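Local coordinates for protein alpha-fucosidase GH29 (Fusarium graminearum, PDB 4PSR) that hydrolyses alpha-L-fucosides as a family GH29 glycosidase built on a TIM barrel, probably releasing alpha-1,6-linked fucose from the glycans of glycoproteins, at residues E65-I79 against K83-V95. Numbering follows the deposited sequence.
Sequences ETYGPPEEWGYENFI and KDKKGNFVQFKPV
V90 meets the rings of Y67, W73 and F78. Its CG2 lies at the edge of the Y67 ring, 4.0 Å from Y67 CE1, while its CG1 touches F78 CD1 obliquely and nears the rim of the W73 indole. One face of the Y67 ring carries T66 CG2 over its centre, and F78 CZ stands off the opposite face toward the rim. The W73 indole is sandwiched between Y67 CB and N77 ND2, and its CZ3 in turn covers a face of F78. With CG1 anti to the backbone N (chi1 172°), V90 places both methyls against this cluster. W73 NE1 donates to K83 O (2.9 Å); the acceptor lies in the indole plane, whereas the N-H arrives from above the K83 carbonyl plane. Water 2 also donates to K83 O and links it to Y67 O. K85 N donates to T66 O (3.0 Å), the last carbonyl of helix 58-66, and K85 CD rests 3.2 Å from E65 O as its ammonium turns to T64 O. Just after the type I turn D84-G87, N88 N donates to D84 OD1 from above the carboxylate plane (2.9 Å). F92 N meets F78 O nearly head-on (2.9 Å), and extended Q91 gives NE2 to I79 O (2.9 Å), which lies in its amide plane. The contact ties hairpin 82-90 and the following loop to the end of helix 58-66, W73 and helix 76-80, at the periphery of the barrel domain. Main-chain carbonyls take all four cross-segment hydrogen bonds, one satisfying NE1, the buried indole's sole polar atom, while V90 packs against the rings between them.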
# COMPACT_ATOMS: atom_id res chain seq x y z
N GLU A 65 -27.38 -23.67 -8.19
CA GLU A 65 -28.77 -23.27 -8.00
C GLU A 65 -29.23 -22.08 -8.86
O GLU A 65 -30.39 -21.99 -9.24
CB GLU A 65 -29.04 -22.97 -6.53
CG GLU A 65 -28.92 -24.21 -5.64
CD GLU A 65 -29.84 -25.33 -6.10
OE1 GLU A 65 -31.07 -25.11 -6.05
OE2 GLU A 65 -29.32 -26.39 -6.53
N THR A 66 -28.31 -21.16 -9.14
CA THR A 66 -28.65 -19.89 -9.80
C THR A 66 -28.49 -19.95 -11.33
O THR A 66 -29.33 -19.41 -12.06
CB THR A 66 -27.73 -18.79 -9.24
OG1 THR A 66 -27.87 -18.77 -7.81
CG2 THR A 66 -28.07 -17.40 -9.81
N TYR A 67 -27.44 -20.63 -11.78
CA TYR A 67 -27.06 -20.67 -13.20
C TYR A 67 -27.16 -22.07 -13.78
O TYR A 67 -27.85 -22.29 -14.79
CB TYR A 67 -25.64 -20.13 -13.37
CG TYR A 67 -25.48 -18.75 -12.80
CD1 TYR A 67 -26.04 -17.64 -13.43
CD2 TYR A 67 -24.79 -18.54 -11.60
CE1 TYR A 67 -25.90 -16.35 -12.88
CE2 TYR A 67 -24.67 -17.27 -11.05
CZ TYR A 67 -25.23 -16.18 -11.69
OH TYR A 67 -25.08 -14.93 -11.13
N GLY A 68 -26.46 -23.01 -13.17
CA GLY A 68 -26.44 -24.38 -13.62
C GLY A 68 -25.16 -25.01 -13.11
O GLY A 68 -24.30 -24.31 -12.59
N PRO A 69 -25.01 -26.32 -13.26
CA PRO A 69 -23.73 -26.90 -12.85
C PRO A 69 -22.55 -26.23 -13.56
O PRO A 69 -22.67 -25.93 -14.75
CB PRO A 69 -23.87 -28.38 -13.26
CG PRO A 69 -25.02 -28.44 -14.19
CD PRO A 69 -25.92 -27.30 -13.88
N PRO A 70 -21.43 -25.99 -12.85
CA PRO A 70 -20.37 -25.21 -13.50
C PRO A 70 -19.74 -25.90 -14.69
O PRO A 70 -19.10 -25.29 -15.54
CB PRO A 70 -19.34 -25.01 -12.38
CG PRO A 70 -19.70 -25.97 -11.31
CD PRO A 70 -21.18 -26.19 -11.42
N GLU A 71 -19.90 -27.23 -14.77
CA GLU A 71 -19.42 -27.99 -15.92
C GLU A 71 -20.20 -27.70 -17.22
O GLU A 71 -19.68 -27.93 -18.33
CB GLU A 71 -19.44 -29.49 -15.61
CG GLU A 71 -18.54 -29.93 -14.44
CD GLU A 71 -19.14 -29.68 -13.05
OE1 GLU A 71 -20.32 -29.29 -12.94
OE2 GLU A 71 -18.43 -29.89 -12.05
N GLU A 72 -21.43 -27.22 -17.08
CA GLU A 72 -22.26 -26.78 -18.21
C GLU A 72 -22.29 -25.24 -18.34
O GLU A 72 -22.25 -24.72 -19.46
CB GLU A 72 -23.70 -27.31 -18.05
CG GLU A 72 -23.80 -28.84 -17.90
CD GLU A 72 -25.23 -29.32 -17.65
OE1 GLU A 72 -25.45 -30.55 -17.66
OE2 GLU A 72 -26.12 -28.47 -17.42
N TRP A 73 -22.37 -24.54 -17.22
CA TRP A 73 -22.47 -23.07 -17.18
C TRP A 73 -21.16 -22.57 -16.59
O TRP A 73 -21.06 -22.28 -15.40
CB TRP A 73 -23.66 -22.65 -16.32
CG TRP A 73 -24.35 -21.35 -16.68
CD1 TRP A 73 -25.57 -21.24 -17.24
CD2 TRP A 73 -23.88 -20.00 -16.47
NE1 TRP A 73 -25.92 -19.92 -17.39
CE2 TRP A 73 -24.89 -19.14 -16.92
CE3 TRP A 73 -22.71 -19.44 -15.93
CZ2 TRP A 73 -24.78 -17.75 -16.87
CZ3 TRP A 73 -22.60 -18.04 -15.88
CH2 TRP A 73 -23.63 -17.22 -16.33
N GLY A 74 -20.12 -22.55 -17.42
CA GLY A 74 -18.79 -22.21 -16.96
C GLY A 74 -18.58 -20.71 -16.79
O GLY A 74 -19.42 -19.87 -17.18
N TYR A 75 -17.44 -20.37 -16.20
CA TYR A 75 -17.14 -18.96 -15.92
C TYR A 75 -17.18 -18.10 -17.19
O TYR A 75 -17.61 -16.94 -17.16
CB TYR A 75 -15.78 -18.83 -15.23
CG TYR A 75 -15.45 -17.38 -14.94
CD1 TYR A 75 -16.23 -16.65 -14.06
CD2 TYR A 75 -14.42 -16.73 -15.58
CE1 TYR A 75 -15.99 -15.32 -13.83
CE2 TYR A 75 -14.15 -15.39 -15.33
CZ TYR A 75 -14.95 -14.70 -14.47
OH TYR A 75 -14.76 -13.36 -14.15
N GLU A 76 -16.78 -18.68 -18.31
CA GLU A 76 -16.76 -17.94 -19.56
C GLU A 76 -18.14 -17.39 -19.93
O GLU A 76 -18.24 -16.39 -20.65
CB GLU A 76 -16.18 -18.80 -20.69
CG GLU A 76 -17.00 -20.02 -21.10
CD GLU A 76 -16.79 -21.28 -20.26
OE1 GLU A 76 -16.16 -21.26 -19.18
OE2 GLU A 76 -17.31 -22.35 -20.70
N ASN A 77 -19.22 -18.01 -19.44
CA ASN A 77 -20.56 -17.48 -19.71
C ASN A 77 -20.81 -16.08 -19.12
O ASN A 77 -21.67 -15.34 -19.62
CB ASN A 77 -21.65 -18.41 -19.17
CG ASN A 77 -21.88 -19.65 -20.02
OD1 ASN A 77 -21.19 -19.91 -21.01
ND2 ASN A 77 -22.87 -20.44 -19.61
N PHE A 78 -20.14 -15.71 -18.02
CA PHE A 78 -20.29 -14.36 -17.49
C PHE A 78 -19.74 -13.31 -18.47
O PHE A 78 -20.23 -12.17 -18.51
CB PHE A 78 -19.61 -14.20 -16.13
CG PHE A 78 -20.28 -14.93 -14.99
CD1 PHE A 78 -21.50 -14.54 -14.49
CD2 PHE A 78 -19.64 -16.00 -14.40
CE1 PHE A 78 -22.08 -15.22 -13.41
CE2 PHE A 78 -20.20 -16.66 -13.33
CZ PHE A 78 -21.42 -16.28 -12.85
N ILE A 79 -18.74 -13.69 -19.24
CA ILE A 79 -18.09 -12.81 -20.21
C ILE A 79 -18.86 -12.81 -21.54
O ILE A 79 -19.14 -11.74 -22.10
CB ILE A 79 -16.63 -13.26 -20.43
CG1 ILE A 79 -15.84 -13.04 -19.13
CG2 ILE A 79 -15.99 -12.51 -21.63
CD1 ILE A 79 -14.54 -13.78 -19.05
N LYS A 83 -28.20 -17.28 -20.25
CA LYS A 83 -29.36 -17.19 -19.37
C LYS A 83 -29.14 -17.95 -18.08
O LYS A 83 -28.55 -19.02 -18.08
CB LYS A 83 -30.60 -17.72 -20.09
CG LYS A 83 -31.00 -16.82 -21.26
CD LYS A 83 -32.27 -17.31 -21.95
CE LYS A 83 -32.68 -16.34 -23.06
NZ LYS A 83 -33.81 -16.85 -23.87
N ASP A 84 -29.63 -17.40 -16.98
CA ASP A 84 -29.61 -18.11 -15.71
C ASP A 84 -30.78 -19.11 -15.64
O ASP A 84 -31.51 -19.27 -16.63
CB ASP A 84 -29.57 -17.12 -14.52
CG ASP A 84 -30.84 -16.31 -14.34
OD1 ASP A 84 -31.89 -16.68 -14.91
OD2 ASP A 84 -30.78 -15.29 -13.61
N LYS A 85 -30.94 -19.79 -14.51
CA LYS A 85 -31.93 -20.87 -14.41
C LYS A 85 -33.37 -20.35 -14.49
O LYS A 85 -34.28 -21.11 -14.81
CB LYS A 85 -31.72 -21.68 -13.13
CG LYS A 85 -30.85 -22.91 -13.31
CD LYS A 85 -30.60 -23.65 -11.98
CE LYS A 85 -30.82 -25.14 -12.09
NZ LYS A 85 -29.86 -25.95 -11.26
N LYS A 86 -33.57 -19.07 -14.20
CA LYS A 86 -34.88 -18.43 -14.32
C LYS A 86 -35.08 -17.68 -15.64
O LYS A 86 -36.05 -16.93 -15.79
CB LYS A 86 -35.09 -17.52 -13.13
CG LYS A 86 -35.41 -18.32 -11.87
CD LYS A 86 -35.24 -17.50 -10.61
CE LYS A 86 -35.99 -18.13 -9.44
NZ LYS A 86 -35.84 -19.61 -9.40
N GLY A 87 -34.15 -17.86 -16.57
CA GLY A 87 -34.28 -17.35 -17.92
C GLY A 87 -33.85 -15.90 -18.11
O GLY A 87 -34.08 -15.32 -19.17
N ASN A 88 -33.19 -15.33 -17.10
CA ASN A 88 -32.66 -13.97 -17.19
C ASN A 88 -31.29 -13.96 -17.86
O ASN A 88 -30.45 -14.76 -17.52
CB ASN A 88 -32.48 -13.38 -15.80
CG ASN A 88 -33.73 -13.44 -14.96
OD1 ASN A 88 -33.80 -14.18 -13.97
ND2 ASN A 88 -34.73 -12.67 -15.35
N PHE A 89 -31.07 -13.05 -18.80
CA PHE A 89 -29.78 -12.94 -19.46
C PHE A 89 -28.75 -12.30 -18.51
O PHE A 89 -29.02 -11.24 -17.93
CB PHE A 89 -29.90 -12.11 -20.73
CG PHE A 89 -28.62 -12.02 -21.50
CD1 PHE A 89 -28.20 -13.04 -22.31
CD2 PHE A 89 -27.84 -10.88 -21.38
CE1 PHE A 89 -27.00 -12.91 -23.01
CE2 PHE A 89 -26.67 -10.75 -22.06
CZ PHE A 89 -26.25 -11.74 -22.87
N VAL A 90 -27.62 -12.98 -18.33
CA VAL A 90 -26.56 -12.57 -17.42
C VAL A 90 -25.30 -12.31 -18.21
O VAL A 90 -24.87 -13.14 -19.01
CB VAL A 90 -26.31 -13.66 -16.35
CG1 VAL A 90 -25.08 -13.34 -15.50
CG2 VAL A 90 -27.54 -13.83 -15.47
N GLN A 91 -24.68 -11.14 -18.00
CA GLN A 91 -23.40 -10.82 -18.64
C GLN A 91 -22.76 -9.62 -17.97
O GLN A 91 -23.44 -8.69 -17.57
CB GLN A 91 -23.61 -10.52 -20.14
CG GLN A 91 -22.33 -10.49 -20.94
CD GLN A 91 -22.54 -10.26 -22.42
OE1 GLN A 91 -23.59 -9.72 -22.82
NE2 GLN A 91 -21.57 -10.64 -23.23
N PHE A 92 -21.44 -9.63 -17.89
CA PHE A 92 -20.71 -8.42 -17.54
C PHE A 92 -20.84 -7.47 -18.74
O PHE A 92 -20.24 -7.70 -19.81
CB PHE A 92 -19.22 -8.71 -17.26
CG PHE A 92 -18.44 -7.48 -16.91
CD1 PHE A 92 -18.70 -6.80 -15.75
CD2 PHE A 92 -17.44 -7.01 -17.76
CE1 PHE A 92 -17.98 -5.62 -15.42
CE2 PHE A 92 -16.73 -5.86 -17.44
CZ PHE A 92 -17.01 -5.17 -16.27
N LYS A 93 -21.64 -6.43 -18.58
CA LYS A 93 -22.01 -5.54 -19.70
C LYS A 93 -22.43 -4.17 -19.18
O LYS A 93 -23.60 -3.77 -19.29
CB LYS A 93 -23.11 -6.19 -20.55
CG LYS A 93 -23.36 -5.47 -21.87
CD LYS A 93 -24.28 -6.30 -22.75
CE LYS A 93 -24.68 -5.54 -24.00
NZ LYS A 93 -25.56 -6.38 -24.87
N PRO A 94 -21.50 -3.43 -18.56
CA PRO A 94 -21.84 -2.09 -18.10
C PRO A 94 -22.19 -1.22 -19.30
O PRO A 94 -21.59 -1.34 -20.35
CB PRO A 94 -20.55 -1.59 -17.44
CG PRO A 94 -19.44 -2.45 -18.03
CD PRO A 94 -20.10 -3.79 -18.25
N VAL A 95 -23.20 -0.39 -19.10
CA VAL A 95 -23.68 0.53 -20.13
C VAL A 95 -23.47 1.97 -19.67
O VAL A 95 -23.88 2.35 -18.59
CB VAL A 95 -25.17 0.27 -20.36
CG1 VAL A 95 -25.75 1.26 -21.39
CG2 VAL A 95 -25.35 -1.15 -20.83
O HOH W 1 -32.48 -20.48 -9.81
O HOH W 2 -29.31 -21.49 -16.89
O HOH W 3 -18.09 -9.31 -20.71